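Local coordinates for putative aldehyde dehydrogenase AldY (Bacillus subtilis, PDB 4DNG), which is a putative NAD-dependent aldehyde dehydrogenase, oxidising aldehydes to carboxylates, and may protect cells against stress from ethanol and related compounds, at residues 105-110 / 156-161; 74-79 / 111-116. All coordinates share one frame; numbering follows the deposited sequence.

Contact 1: residues 105-110 / 156-161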
loop_
_atom_site.group_PDB
_atom_site.type_symbol
_atom_site.label_atom_id
_atom_site.label_comp_id
_atom_site.label_asym_id
_atom_site.label_seq_id
_atom_site.Cartn_x
_atom_site.Cartn_y
_atom_site.Cartn_z
ATOM N N LEU A 105 24.281 1.164 -16.311
ATOM C CA LEU A 105 25.000 0.011 -15.788
ATOM C C LEU A 105 25.581 0.324 -14.422
ATOM O O LEU A 105 25.496 -0.500 -13.505
ATOM C CB LEU A 105 26.101 -0.489 -16.723
ATOM C CG LEU A 105 26.830 -1.787 -16.299
ATOM C CD1 LEU A 105 25.877 -2.902 -15.903
ATOM C CD2 LEU A 105 27.703 -2.265 -17.421
ATOM N N GLU A 106 26.165 1.511 -14.287
ATOM C CA GLU A 106 26.651 1.955 -12.978
ATOM C C GLU A 106 25.564 1.972 -11.900
ATOM O O GLU A 106 25.752 1.397 -10.823
ATOM C CB GLU A 106 27.415 3.274 -13.073
ATOM C CG GLU A 106 28.884 3.022 -13.406
ATOM C CD GLU A 106 29.585 4.205 -14.037
ATOM O OE1 GLU A 106 29.053 5.333 -13.981
ATOM O OE2 GLU A 106 30.684 4.003 -14.594
ATOM N N GLN A 107 24.418 2.577 -12.193
ATOM C CA GLN A 107 23.321 2.621 -11.211
ATOM C C GLN A 107 22.818 1.253 -10.785
ATOM O O GLN A 107 22.539 1.042 -9.611
ATOM C CB GLN A 107 22.181 3.451 -11.736
ATOM C CG GLN A 107 22.426 4.945 -11.631
ATOM C CD GLN A 107 21.270 5.745 -12.211
ATOM O OE1 GLN A 107 21.231 6.968 -12.096
ATOM N NE2 GLN A 107 20.317 5.053 -12.842
ATOM N N THR A 108 22.714 0.336 -11.746
ATOM C CA THR A 108 22.386 -1.087 -11.530
ATOM C C THR A 108 23.346 -1.777 -10.536
ATOM O O THR A 108 22.914 -2.487 -9.630
ATOM C CB THR A 108 22.365 -1.813 -12.897
ATOM O OG1 THR A 108 21.418 -1.159 -13.757
ATOM C CG2 THR A 108 21.978 -3.303 -12.783
ATOM N N ILE A 109 24.642 -1.537 -10.705
ATOM C CA ILE A 109 25.667 -1.970 -9.772
ATOM C C ILE A 109 25.490 -1.319 -8.393
ATOM O O ILE A 109 25.547 -1.998 -7.350
ATOM C CB ILE A 109 27.053 -1.646 -10.356
ATOM C CG1 ILE A 109 27.351 -2.606 -11.517
ATOM C CG2 ILE A 109 28.136 -1.661 -9.281
ATOM C CD1 ILE A 109 28.342 -2.071 -12.533
ATOM N N ALA A 110 25.281 -0.004 -8.381
ATOM C CA ALA A 110 24.984 0.686 -7.126
ATOM C C ALA A 110 23.842 -0.013 -6.365
ATOM O O ALA A 110 23.992 -0.349 -5.187
ATOM C CB ALA A 110 24.679 2.159 -7.364
ATOM N N PRO A 156 15.590 0.020 -18.884
ATOM C CA PRO A 156 15.156 -1.356 -18.562
ATOM C C PRO A 156 15.978 -2.038 -17.461
ATOM O O PRO A 156 15.406 -2.675 -16.589
ATOM C CB PRO A 156 15.369 -2.103 -19.892
ATOM C CG PRO A 156 16.403 -1.287 -20.616
ATOM C CD PRO A 156 15.998 0.127 -20.297
ATOM N N MET A 157 17.304 -1.920 -17.497
ATOM C CA MET A 157 18.144 -2.703 -16.601
ATOM C C MET A 157 18.126 -2.145 -15.174
ATOM O O MET A 157 17.968 -2.880 -14.186
ATOM C CB MET A 157 19.571 -2.783 -17.125
ATOM C CG MET A 157 20.479 -3.504 -16.147
ATOM S SD MET A 157 22.142 -3.845 -16.714
ATOM C CE MET A 157 21.868 -4.976 -18.081
ATOM N N ASN A 158 18.280 -0.833 -15.083
ATOM C CA ASN A 158 18.227 -0.146 -13.822
ATOM C C ASN A 158 16.908 -0.436 -13.083
ATOM O O ASN A 158 16.926 -0.854 -11.918
ATOM C CB ASN A 158 18.435 1.345 -14.092
ATOM C CG ASN A 158 18.182 2.207 -12.887
ATOM O OD1 ASN A 158 18.856 2.081 -11.869
ATOM N ND2 ASN A 158 17.215 3.110 -13.001
ATOM N N LEU A 159 15.777 -0.248 -13.767
ATOM C CA LEU A 159 14.458 -0.391 -13.143
ATOM C C LEU A 159 14.123 -1.829 -12.770
ATOM O O LEU A 159 13.588 -2.066 -11.705
ATOM C CB LEU A 159 13.341 0.201 -14.036
ATOM C CG LEU A 159 13.337 1.729 -14.226
ATOM C CD1 LEU A 159 12.165 2.197 -15.079
ATOM C CD2 LEU A 159 13.351 2.484 -12.898
ATOM N N SER A 160 14.418 -2.772 -13.662
ATOM C CA SER A 160 14.338 -4.181 -13.354
ATOM C C SER A 160 15.120 -4.505 -12.066
ATOM O O SER A 160 14.571 -5.086 -11.118
ATOM C CB SER A 160 14.864 -5.016 -14.541
ATOM O OG SER A 160 14.048 -4.830 -15.698
ATOM N N MET A 161 16.395 -4.126 -12.014
ATOM C CA MET A 161 17.218 -4.487 -10.862
ATOM C C MET A 161 16.724 -3.758 -9.599
ATOM O O MET A 161 16.906 -4.232 -8.469
ATOM C CB MET A 161 18.675 -4.167 -11.149
ATOM C CG MET A 161 19.641 -4.559 -10.061
ATOM S SD MET A 161 19.686 -6.339 -10.082
ATOM C CE MET A 161 20.755 -6.610 -11.501
#
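Thr108 OG1 is hydrogen-bonded to the backbone oxygen of Glu104, one turn back in its own helix, and lies 3.3 Å from Asn158 CA; the CA atoms of Thr108 and Asn158 are the nearest pair across the segments. The threonine methyl does the packing: chi1 of -57° sets OG1 beside the backbone N and leaves CG2 anti to that N, 3.7 Å from Met157 CG and 3.8 Å from Met161 CE. Both methionine chains cross the threonine at about a right angle, Met161 bent at chi2 and chi3. On the Met157 side, Leu105 CD1 touches the sulphur SD at 3.9 Å. Toward the partly exposed side, Asn158 OD1 is 3.6 Å from Gln107 CB, the two amide planes turned 46° apart. Segments 105-110 and 156-161 run nearly parallel, their axes 12° apart. Helix 156-169 links parallel strands 135-150 and 173-177 as a beta-alpha-beta crossover, consistent with the Rossmann-like cofactor domain of aldehyde dehydrogenases, and helix 98-118 packs along its first turns. Glu104 OE2 accepts from the backbone N of both Met157 and Asn158; a carboxylate here probably interacts favourably with the positive end of that helix dipole, so the join combines apolar packing with polar bonds supplied by Glu104.

Contact 2: residues 74-79 / 111-116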
loop_
_atom_site.group_PDB
_atom_site.type_symbol
_atom_site.label_atom_id
_atom_site.label_comp_id
_atom_site.label_asym_id
_atom_site.label_seq_id
_atom_site.Cartn_x
_atom_site.Cartn_y
_atom_site.Cartn_z
ATOM N N LYS A 74 28.703 -11.935 -6.447
ATOM C CA LYS A 74 29.064 -12.554 -7.724
ATOM C C LYS A 74 28.249 -11.941 -8.859
ATOM O O LYS A 74 28.787 -11.696 -9.935
ATOM C CB LYS A 74 28.918 -14.068 -7.664
ATOM C CG LYS A 74 29.806 -14.716 -6.601
ATOM C CD LYS A 74 30.085 -16.175 -6.900
ATOM C CE LYS A 74 30.969 -16.796 -5.827
ATOM N NZ LYS A 74 30.202 -17.234 -4.624
ATOM N N ALA A 75 26.970 -11.649 -8.590
ATOM C CA ALA A 75 26.106 -10.927 -9.529
ATOM C C ALA A 75 26.666 -9.532 -9.898
ATOM O O ALA A 75 26.946 -9.279 -11.068
ATOM C CB ALA A 75 24.678 -10.832 -8.996
ATOM N N ARG A 76 26.864 -8.650 -8.914
ATOM C CA ARG A 76 27.499 -7.363 -9.193
ATOM C C ARG A 76 28.863 -7.548 -9.853
ATOM O O ARG A 76 29.268 -6.737 -10.686
ATOM C CB ARG A 76 27.601 -6.482 -7.934
ATOM C CG ARG A 76 28.851 -6.661 -7.083
ATOM C CD ARG A 76 29.980 -5.746 -7.520
ATOM N NE ARG A 76 29.830 -4.383 -7.012
ATOM C CZ ARG A 76 30.649 -3.378 -7.321
ATOM N NH1 ARG A 76 30.452 -2.174 -6.799
ATOM N NH2 ARG A 76 31.667 -3.576 -8.151
ATOM N N GLY A 77 29.558 -8.619 -9.472
ATOM C CA GLY A 77 30.872 -8.934 -10.030
ATOM C C GLY A 77 30.796 -9.266 -11.505
ATOM O O GLY A 77 31.594 -8.763 -12.296
ATOM N N TYR A 78 29.828 -10.109 -11.873
ATOM C CA TYR A 78 29.580 -10.426 -13.278
ATOM C C TYR A 78 29.351 -9.154 -14.117
ATOM O O TYR A 78 29.872 -9.032 -15.236
ATOM C CB TYR A 78 28.387 -11.390 -13.432
ATOM C CG TYR A 78 28.113 -11.804 -14.863
ATOM C CD1 TYR A 78 27.291 -11.032 -15.703
ATOM C CD2 TYR A 78 28.695 -12.953 -15.387
ATOM C CE1 TYR A 78 27.065 -11.408 -17.026
ATOM C CE2 TYR A 78 28.465 -13.349 -16.695
ATOM C CZ TYR A 78 27.656 -12.584 -17.510
ATOM O OH TYR A 78 27.459 -13.011 -18.802
ATOM N N LEU A 79 28.591 -8.208 -13.582
ATOM C CA LEU A 79 28.218 -7.023 -14.379
ATOM C C LEU A 79 29.386 -6.066 -14.573
ATOM O O LEU A 79 29.503 -5.427 -15.620
ATOM C CB LEU A 79 27.029 -6.274 -13.775
ATOM C CG LEU A 79 25.721 -7.032 -13.495
ATOM C CD1 LEU A 79 24.729 -6.170 -12.703
ATOM C CD2 LEU A 79 25.056 -7.535 -14.765
ATOM N N ILE A 111 22.738 -0.280 -7.053
ATOM C CA ILE A 111 21.608 -1.005 -6.454
ATOM C C ILE A 111 22.021 -2.356 -5.834
ATOM O O ILE A 111 21.597 -2.687 -4.724
ATOM C CB ILE A 111 20.472 -1.190 -7.466
ATOM C CG1 ILE A 111 19.792 0.145 -7.739
ATOM C CG2 ILE A 111 19.447 -2.193 -6.974
ATOM C CD1 ILE A 111 19.103 0.208 -9.087
ATOM N N LEU A 112 22.855 -3.128 -6.534
ATOM C CA LEU A 112 23.343 -4.384 -5.960
ATOM C C LEU A 112 24.242 -4.162 -4.735
ATOM O O LEU A 112 24.153 -4.900 -3.756
ATOM C CB LEU A 112 24.034 -5.264 -7.007
ATOM C CG LEU A 112 23.122 -6.113 -7.890
ATOM C CD1 LEU A 112 23.894 -6.646 -9.085
ATOM C CD2 LEU A 112 22.503 -7.261 -7.100
ATOM N N ASP A 113 25.095 -3.142 -4.791
ATOM C CA ASP A 113 25.928 -2.758 -3.644
ATOM C C ASP A 113 25.052 -2.416 -2.438
ATOM O O ASP A 113 25.392 -2.736 -1.308
ATOM C CB ASP A 113 26.809 -1.551 -3.995
ATOM C CG ASP A 113 27.969 -1.901 -4.935
ATOM O OD1 ASP A 113 28.282 -3.103 -5.098
ATOM O OD2 ASP A 113 28.574 -0.960 -5.520
ATOM N N GLU A 114 23.910 -1.780 -2.691
ATOM C CA GLU A 114 23.046 -1.295 -1.625
ATOM C C GLU A 114 22.322 -2.462 -0.978
ATOM O O GLU A 114 22.263 -2.546 0.250
ATOM C CB GLU A 114 22.100 -0.208 -2.136
ATOM C CG GLU A 114 21.213 0.445 -1.076
ATOM C CD GLU A 114 21.974 1.231 -0.009
ATOM O OE1 GLU A 114 23.012 1.865 -0.322
ATOM O OE2 GLU A 114 21.520 1.226 1.159
ATOM N N ALA A 115 21.848 -3.396 -1.800
ATOM C CA ALA A 115 21.177 -4.609 -1.316
ATOM C C ALA A 115 21.958 -5.388 -0.255
ATOM O O ALA A 115 21.389 -5.842 0.744
ATOM C CB ALA A 115 20.825 -5.519 -2.479
ATOM N N MET A 116 23.260 -5.535 -0.473
ATOM C CA MET A 116 24.124 -6.219 0.470
ATOM C C MET A 116 24.089 -5.635 1.888
ATOM O O MET A 116 24.306 -6.356 2.859
ATOM C CB MET A 116 25.556 -6.213 -0.049
ATOM C CG MET A 116 25.765 -7.066 -1.282
ATOM S SD MET A 116 27.464 -6.937 -1.844
ATOM C CE MET A 116 27.254 -6.842 -3.619
#
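Leu112 drives its CD1 methyl into the backbone of helix 65-81, stopping 3.6 Å from Arg76 N. The same methyl meets Leu79 CD1 at 3.7 Å, the two leucine chains crossing at about a right angle, and Ala75 CB lies farther off, 4.3 Å from Leu112 CD1. Beside this group the CB atoms of Arg76 and Leu112 approach to 3.9 Å. This is the buried, close-packed half of the contact, and it is wholly apolar apart from the main chain it rests on.

The other half is partly exposed and depends on charge. Arg76 starts with CG between its backbone N and carbonyl carbon, the crowded position (chi1 89°), and bends again at chi2 and chi3 before presenting its guanidinium side-on to Asp113. NE donates to Asp113 OD1 at 2.8 Å and NH1 to Asp113 OD2 at 2.6 Å, each oxygen using its syn lone pair. Guanidinium and carboxylate are nearly coplanar, 18° apart, and this paired salt bridge should hold both groups against rotation. Packing next to the salt bridge is sparser: Met116, bent at chi3, brings CE to 3.8 Å from Arg76 CG. An alanine in place of Arg76 would probably leave the Asp113 carboxylate without its charged mate and free to turn, and Met116 CE without the methylene it rests on.

The segments 74-79 and 111-116 run antiparallel at 164°, so the first and third of the successive helices 65-81, 83-94 and 98-118 lie side by side. On the apolar half, Phe194 of helix 183-196 touches both Ala75 and Leu112, while Ala165 of helix 156-169 packs on Leu112 as well, so the leucine sits where four helices converge.

How the contacts relate
Helix 98-118 is common to both contacts, which follow one another along it with centres 10 Å apart: it meets helix 156-169 in contact 1 and helix 65-81 in contact 2. The two touch directly. Met161 CE of contact 1 is 4.0 Å from Leu112 CD1 of contact 2, continuing the apolar layer, and Ile109 CG2 packs 3.4 Å from Arg76 NH1. Ile111 CD1 comes to 3.4 Å from Asn158 OD1. Contact 1 lies nearer the probable active site: the side chain of Asn158 is about 7 Å from that of Glu253, a predicted active-site residue. Contact 2 lies away from the predicted catalytic residues.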